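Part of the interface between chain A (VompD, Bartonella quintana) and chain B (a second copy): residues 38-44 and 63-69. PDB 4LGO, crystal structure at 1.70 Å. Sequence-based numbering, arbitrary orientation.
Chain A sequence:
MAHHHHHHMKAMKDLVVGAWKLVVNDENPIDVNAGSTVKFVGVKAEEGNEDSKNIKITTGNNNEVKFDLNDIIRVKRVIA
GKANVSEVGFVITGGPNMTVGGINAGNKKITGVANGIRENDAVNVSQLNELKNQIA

Chain A, residues 38-44: VKFVGVK
Chain B (63-69) NEVKFDL

Strand 38-42 of chain A and strand 65-69 of chain B lie side by side in parallel, their axes 4.8 Å apart at closest approach and 20° apart in direction. Both backbones are extended, with phi between -87° and -149° and psi between 119° and 176°. The register pairs Phe A40 with Val B65, Val A41 with Lys B66 and Gly A42 with Phe B67, at CA–CA distances of 4.8, 5.0 and 5.0 Å.

Four backbone hydrogen bonds alternate in direction, as parallel pairing requires: Val B65 N to Lys A39 O (2.8 Å), Val A41 N to Val B65 O (2.9 Å), Phe B67 N to Val A41 O (2.9 Å) and Val A43 N to Phe B67 O (3.1 Å). The same carbonyls receive CA-H contacts, the shortest from Phe A40 CA to Val B65 O (3.3 Å).

On one face, Phe A40 (m, chi2 -5°) packs CD1 3.8 Å from CB of Val B65 (t). The edge of Phe B67 (m, chi2 83°) meets the Phe A40 ring face, centroids 5.7 Å apart and planes at 62°. On the other face, Val A41 (m) CG2 lies 3.6 Å from CG of Lys B66 (m, t, p, t), an aliphatic contact that leaves the ammonium free of the valine.

Water 1 links Lys A39 N (3.0 Å) to Asn B63 O (2.8 Å, weak).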

ATOM      1  N   VAL A  38       8.369   0.529  31.707  1.00 30.95           N
ATOM      2  CA  VAL A  38       8.207  -0.209  30.449  1.00 29.05           C
ATOM      3  C   VAL A  38       8.084   0.825  29.342  1.00 27.83           C
ATOM      4  O   VAL A  38       7.300   1.763  29.487  1.00 27.66           O
ATOM      5  CB  VAL A  38       6.945  -1.094  30.480  1.00 28.88           C
ATOM      6  CG1 VAL A  38       6.709  -1.825  29.156  1.00 28.25           C
ATOM      7  CG2 VAL A  38       7.047  -2.097  31.632  1.00 29.76           C
ATOM      8  N   LYS A  39       8.901   0.699  28.289  1.00 25.78           N
ATOM      9  CA  LYS A  39       8.815   1.602  27.137  1.00 25.53           C
ATOM     10  C   LYS A  39       8.254   0.909  25.924  1.00 24.26           C
ATOM     11  O   LYS A  39       8.688  -0.192  25.585  1.00 22.92           O
ATOM     12  CB  LYS A  39      10.186   2.169  26.762  1.00 27.47           C
ATOM     13  N   PHE A  40       7.314   1.566  25.252  1.00 23.71           N
ATOM     14  CA  PHE A  40       6.876   1.175  23.924  1.00 22.84           C
ATOM     15  C   PHE A  40       7.373   2.234  22.955  1.00 23.34           C
ATOM     16  O   PHE A  40       7.215   3.450  23.197  1.00 23.32           O
ATOM     17  CB  PHE A  40       5.357   1.142  23.751  1.00 23.16           C
ATOM     18  CG  PHE A  40       4.610   0.092  24.532  1.00 23.07           C
ATOM     19  CD1 PHE A  40       5.225  -0.890  25.294  1.00 23.54           C
ATOM     20  CD2 PHE A  40       3.219   0.125  24.501  1.00 24.62           C
ATOM     21  CE1 PHE A  40       4.462  -1.815  26.008  1.00 23.85           C
ATOM     22  CE2 PHE A  40       2.455  -0.795  25.191  1.00 25.09           C
ATOM     23  CZ  PHE A  40       3.070  -1.769  25.950  1.00 25.15           C
ATOM     24  N   VAL A  41       7.925   1.791  21.831  1.00 22.37           N
ATOM     25  CA  VAL A  41       8.432   2.719  20.855  1.00 23.90           C
ATOM     26  C   VAL A  41       8.055   2.310  19.434  1.00 21.95           C
ATOM     27  O   VAL A  41       8.050   1.117  19.085  1.00 20.90           O
ATOM     28  CB  VAL A  41       9.951   2.920  20.964  1.00 26.43           C
ATOM     29  CG1 VAL A  41      10.366   3.462  22.340  1.00 28.83           C
ATOM     30  CG2 VAL A  41      10.701   1.667  20.591  1.00 25.91           C
ATOM     31  N   GLY A  42       7.706   3.288  18.623  1.00 21.95           N
ATOM     32  CA  GLY A  42       7.551   3.059  17.188  1.00 22.27           C
ATOM     33  C   GLY A  42       8.906   3.231  16.543  1.00 23.16           C
ATOM     34  O   GLY A  42       9.560   4.245  16.754  1.00 26.16           O
ATOM     35  N   VAL A  43       9.308   2.264  15.738  1.00 21.30           N
ATOM     36  CA  VAL A  43      10.588   2.274  15.061  1.00 22.09           C
ATOM     37  C   VAL A  43      10.545   3.198  13.848  1.00 22.98           C
ATOM     38  O   VAL A  43       9.595   3.181  13.082  1.00 22.32           O
ATOM     39  CB  VAL A  43      10.952   0.843  14.603  1.00 20.59           C
ATOM     40  CG1 VAL A  43      12.261   0.812  13.798  1.00 21.42           C
ATOM     41  CG2 VAL A  43      11.030  -0.081  15.806  1.00 20.41           C
ATOM     42  N   LYS A  44      11.581   3.996  13.657  1.00 24.37           N
ATOM     43  CA  LYS A  44      11.661   4.817  12.467  1.00 25.96           C
ATOM     44  C   LYS A  44      11.994   4.001  11.216  1.00 25.18           C
ATOM     45  O   LYS A  44      12.946   3.226  11.226  1.00 24.47           O
ATOM     46  CB  LYS A  44      12.729   5.868  12.639  1.00 28.61           C
ATOM     47  CG  LYS A  44      12.283   6.965  13.584  1.00 31.30           C
ATOM     48  CD  LYS A  44      13.365   8.018  13.740  1.00 34.61           C
ATOM     49  CE  LYS A  44      14.471   7.549  14.649  1.00 36.16           C
ATOM     50  NZ  LYS A  44      13.980   7.465  16.042  1.00 37.65           N
TER
ATOM     51  N   ASN B  63      15.187  -3.497  27.075  1.00 22.11           N
ATOM     52  CA  ASN B  63      13.891  -4.124  27.215  1.00 22.48           C
ATOM     53  C   ASN B  63      12.722  -3.310  26.612  1.00 22.36           C
ATOM     54  O   ASN B  63      11.554  -3.590  26.940  1.00 22.21           O
ATOM     55  CB  ASN B  63      13.564  -4.497  28.676  1.00 23.68           C
ATOM     56  CG  ASN B  63      14.635  -5.323  29.357  1.00 24.29           C
ATOM     57  OD1 ASN B  63      15.102  -4.943  30.450  1.00 29.01           O
ATOM     58  ND2 ASN B  63      15.013  -6.434  28.777  1.00 23.65           N
ATOM     59  N   GLU B  64      13.022  -2.327  25.754  1.00 22.50           N
ATOM     60  CA  GLU B  64      11.980  -1.535  25.075  1.00 22.23           C
ATOM     61  C   GLU B  64      11.166  -2.489  24.201  1.00 21.05           C
ATOM     62  O   GLU B  64      11.741  -3.426  23.639  1.00 20.57           O
ATOM     63  CB  GLU B  64      12.589  -0.482  24.133  1.00 23.89           C
ATOM     64  CG  GLU B  64      13.499   0.528  24.795  1.00 25.88           C
ATOM     65  CD  GLU B  64      14.958   0.126  24.806  1.00 26.93           C
ATOM     66  OE1 GLU B  64      15.291  -1.105  24.755  1.00 24.10           O
ATOM     67  OE2 GLU B  64      15.773   1.078  24.904  1.00 29.20           O
ATOM     68  N   VAL B  65       9.867  -2.256  24.075  1.00 20.46           N
ATOM     69  CA  VAL B  65       9.042  -3.034  23.178  1.00 19.96           C
ATOM     70  C   VAL B  65       8.875  -2.180  21.931  1.00 19.65           C
ATOM     71  O   VAL B  65       8.331  -1.080  21.981  1.00 19.48           O
ATOM     72  CB  VAL B  65       7.667  -3.379  23.787  1.00 21.16           C
ATOM     73  CG1 VAL B  65       6.908  -4.317  22.853  1.00 20.62           C
ATOM     74  CG2 VAL B  65       7.816  -3.997  25.160  1.00 21.96           C
ATOM     75  N   LYS B  66       9.348  -2.714  20.807  1.00 18.69           N
ATOM     76  CA  LYS B  66       9.425  -1.983  19.557  1.00 18.87           C
ATOM     77  C   LYS B  66       8.390  -2.477  18.549  1.00 18.23           C
ATOM     78  O   LYS B  66       8.319  -3.674  18.272  1.00 18.25           O
ATOM     79  CB  LYS B  66      10.823  -2.156  18.941  1.00 19.33           C
ATOM     80  CG  LYS B  66      11.962  -1.662  19.842  1.00 20.86           C
ATOM     81  CD  LYS B  66      13.352  -2.107  19.410  1.00 21.93           C
ATOM     82  CE  LYS B  66      13.748  -1.561  18.079  1.00 23.52           C
ATOM     83  NZ  LYS B  66      15.180  -1.871  17.776  1.00 25.31           N
ATOM     84  N   PHE B  67       7.689  -1.535  17.925  1.00 18.44           N
ATOM     85  CA  PHE B  67       6.638  -1.831  16.962  1.00 18.22           C
ATOM     86  C   PHE B  67       6.950  -1.233  15.601  1.00 18.60           C
ATOM     87  O   PHE B  67       7.272  -0.061  15.495  1.00 18.67           O
ATOM     88  CB  PHE B  67       5.301  -1.241  17.431  1.00 18.75           C
ATOM     89  CG  PHE B  67       4.711  -1.884  18.664  1.00 19.32           C
ATOM     90  CD1 PHE B  67       5.119  -1.505  19.947  1.00 20.02           C
ATOM     91  CD2 PHE B  67       3.706  -2.855  18.547  1.00 19.33           C
ATOM     92  CE1 PHE B  67       4.573  -2.116  21.086  1.00 20.72           C
ATOM     93  CE2 PHE B  67       3.138  -3.441  19.675  1.00 19.82           C
ATOM     94  CZ  PHE B  67       3.564  -3.065  20.950  1.00 20.31           C
ATOM     95  N   ASP B  68       6.822  -2.048  14.562  1.00 18.14           N
ATOM     96  CA  ASP B  68       7.010  -1.619  13.191  1.00 18.30           C
ATOM     97  C   ASP B  68       6.093  -2.469  12.302  1.00 17.42           C
ATOM     98  O   ASP B  68       5.389  -3.368  12.773  1.00 18.34           O
ATOM     99  CB  ASP B  68       8.467  -1.814  12.764  1.00 19.30           C
ATOM    100  CG  ASP B  68       8.882  -0.936  11.571  1.00 19.81           C
ATOM    101  OD1 ASP B  68       8.101  -0.294  10.832  1.00 20.58           O
ATOM    102  OD2 ASP B  68      10.078  -0.952  11.339  1.00 23.53           O
ATOM    103  N   LEU B  69       6.089  -2.136  11.010  1.00 17.21           N
ATOM    104  CA  LEU B  69       5.520  -2.984   9.970  1.00 16.54           C
ATOM    105  C   LEU B  69       6.574  -3.926   9.407  1.00 16.15           C
ATOM    106  O   LEU B  69       7.737  -3.593   9.279  1.00 15.33           O
ATOM    107  CB  LEU B  69       4.992  -2.132   8.812  1.00 16.94           C
ATOM    108  CG  LEU B  69       3.739  -1.346   9.011  1.00 17.07           C
ATOM    109  CD1 LEU B  69       3.433  -0.483   7.776  1.00 16.93           C
ATOM    110  CD2 LEU B  69       2.580  -2.266   9.400  1.00 17.59           C
TER
HETATM  111  O   HOH W   1      10.786  -1.540  28.678  1.00 27.38           O
HETATM  112  O   HOH W   2       6.979   1.949  13.598  1.00 18.16           O
HETATM  113  O   HOH W   3       8.595   2.370  10.715  1.00 18.20           O